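Local coordinates for cell division protein FtsI/penicillin binding protein 2 (Legionella pneumophila subsp. pneumophila ATCC 43290, PDB 4ZTK) that probably cross-links septal peptidoglycan as the D,D-transpeptidase of cell division, a penicillin-binding protein with a beta-lactamase-like catalytic domain, at residues K153-E157 against F158-M162. Numbering follows the deposited sequence.
Sequences KKLTE and FGFDM
The selenomethionine M162 sets CG beside its own N (chi1 -52°) and then bends at the next two bonds, which lays its SE against L155 CB and brings its CE within 3.8 Å of L155 CD2. K154 starts with CG anti to N (chi1 -173°) and then curls at the next two bonds; K154 CG passes F158 CE2 at 3.9 Å, while K154 NZ reaches E157 OE2 at 2.8 Å from its syn side, somewhat out of the carboxylate plane. K153 reaches E157 OE1 from above the carboxylate plane, so both oxygens of that one acid are tied to lysines, and K154 NZ has a further acceptor in I213 O. Across the helix end, F160 N bonds L155 O at 3.0 Å; the same oxygen lies in the plane of the F160 ring, at its edge, 3.4 Å from CD2. G159 N bonds T156 O at 2.9 Å, coming from well above the carbonyl plane. One water donates to T156 OG1 and accepts from M162 N, bridging the last turn to the departing chain; OG1 also bonds R152 O. The F158 and F160 rings are buried, each edge-to-face with F85 and both packed on helix 189-200. Positive phi at G159 (100°), the outer six-to-one bond from F160 N to L155 O and the inner bond from G159 N to T156 O make this a Schellman motif, ending helix 148-157 in the helical part of the transpeptidase domain.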
loop_
_atom_site.group_PDB
_atom_site.type_symbol
_atom_site.label_atom_id
_atom_site.label_comp_id
_atom_site.label_asym_id
_atom_site.label_seq_id
_atom_site.Cartn_x
_atom_site.Cartn_y
_atom_site.Cartn_z
ATOM N N LYS A 153 5.519 -18.363 -1.255
ATOM C CA LYS A 153 5.832 -18.575 0.155
ATOM C C LYS A 153 6.099 -17.266 0.888
ATOM O O LYS A 153 5.534 -17.013 1.954
ATOM C CB LYS A 153 7.033 -19.507 0.307
ATOM C CG LYS A 153 7.605 -19.549 1.717
ATOM C CD LYS A 153 8.677 -20.622 1.849
ATOM C CE LYS A 153 9.343 -20.569 3.215
ATOM N NZ LYS A 153 9.991 -19.246 3.464
ATOM N N LYS A 154 6.963 -16.433 0.320
ATOM C CA LYS A 154 7.348 -15.200 0.994
ATOM C C LYS A 154 6.192 -14.205 1.074
ATOM O O LYS A 154 6.014 -13.543 2.096
ATOM C CB LYS A 154 8.589 -14.571 0.351
ATOM C CG LYS A 154 9.143 -13.373 1.118
ATOM C CD LYS A 154 9.513 -13.741 2.550
ATOM C CE LYS A 154 10.605 -14.794 2.591
ATOM N NZ LYS A 154 10.845 -15.270 3.979
ATOM N N LEU A 155 5.393 -14.105 0.015
ATOM C CA LEU A 155 4.249 -13.192 0.051
ATOM C C LEU A 155 3.173 -13.687 1.020
ATOM O O LEU A 155 2.483 -12.886 1.655
ATOM C CB LEU A 155 3.667 -12.952 -1.344
ATOM C CG LEU A 155 4.141 -11.644 -1.990
ATOM C CD1 LEU A 155 5.653 -11.641 -2.180
ATOM C CD2 LEU A 155 3.425 -11.389 -3.308
ATOM N N THR A 156 3.043 -15.005 1.138
ATOM C CA THR A 156 2.123 -15.588 2.104
ATOM C C THR A 156 2.560 -15.206 3.514
ATOM O O THR A 156 1.742 -14.820 4.347
ATOM C CB THR A 156 2.038 -17.125 1.953
ATOM O OG1 THR A 156 1.361 -17.441 0.731
ATOM C CG2 THR A 156 1.277 -17.759 3.127
ATOM N N GLU A 157 3.862 -15.290 3.760
ATOM C CA GLU A 157 4.422 -14.890 5.045
ATOM C C GLU A 157 4.214 -13.410 5.362
ATOM O O GLU A 157 4.184 -13.025 6.531
ATOM C CB GLU A 157 5.907 -15.246 5.110
ATOM C CG GLU A 157 6.158 -16.739 5.228
ATOM C CD GLU A 157 7.633 -17.089 5.233
ATOM O OE1 GLU A 157 7.958 -18.295 5.235
ATOM O OE2 GLU A 157 8.469 -16.162 5.235
ATOM N N PHE A 158 4.089 -12.580 4.329
ATOM C CA PHE A 158 3.788 -11.162 4.514
ATOM C C PHE A 158 2.301 -10.895 4.763
ATOM O O PHE A 158 1.899 -9.745 4.970
ATOM C CB PHE A 158 4.243 -10.338 3.304
ATOM C CG PHE A 158 5.678 -9.894 3.375
ATOM C CD1 PHE A 158 6.083 -8.969 4.322
ATOM C CD2 PHE A 158 6.614 -10.386 2.476
ATOM C CE1 PHE A 158 7.402 -8.547 4.386
ATOM C CE2 PHE A 158 7.939 -9.970 2.531
ATOM C CZ PHE A 158 8.333 -9.052 3.490
ATOM N N GLY A 159 1.486 -11.946 4.716
ATOM C CA GLY A 159 0.067 -11.813 4.987
ATOM C C GLY A 159 -0.797 -11.754 3.739
ATOM O O GLY A 159 -1.982 -11.437 3.820
ATOM N N PHE A 160 -0.212 -12.056 2.583
ATOM C CA PHE A 160 -0.970 -12.056 1.338
ATOM C C PHE A 160 -1.575 -13.425 1.019
ATOM O O PHE A 160 -0.941 -14.464 1.208
ATOM C CB PHE A 160 -0.106 -11.580 0.163
ATOM C CG PHE A 160 0.271 -10.135 0.243
ATOM C CD1 PHE A 160 -0.611 -9.154 -0.180
ATOM C CD2 PHE A 160 1.502 -9.753 0.751
ATOM C CE1 PHE A 160 -0.269 -7.810 -0.104
ATOM C CE2 PHE A 160 1.852 -8.409 0.832
ATOM C CZ PHE A 160 0.965 -7.437 0.406
ATOM N N ASP A 161 -2.807 -13.406 0.525
ATOM C CA ASP A 161 -3.477 -14.606 0.043
ATOM C C ASP A 161 -2.922 -14.990 -1.327
ATOM O O ASP A 161 -3.242 -14.363 -2.330
ATOM C CB ASP A 161 -4.979 -14.337 -0.057
ATOM C CG ASP A 161 -5.776 -15.538 -0.554
ATOM O OD1 ASP A 161 -5.193 -16.569 -0.965
ATOM O OD2 ASP A 161 -7.017 -15.436 -0.533
HETATM N N MSE A 162 -2.102 -16.033 -1.367
HETATM C CA MSE A 162 -1.565 -16.525 -2.628
HETATM C C MSE A 162 -2.231 -17.845 -2.996
HETATM O O MSE A 162 -1.650 -18.676 -3.697
HETATM C CB MSE A 162 -0.052 -16.696 -2.523
HETATM C CG MSE A 162 0.653 -15.453 -2.006
HETATM SE SE MSE A 162 0.431 -13.919 -3.196
HETATM C CE MSE A 162 1.639 -14.491 -4.620
HETATM O O HOH W 1 -1.575 -17.658 0.727
#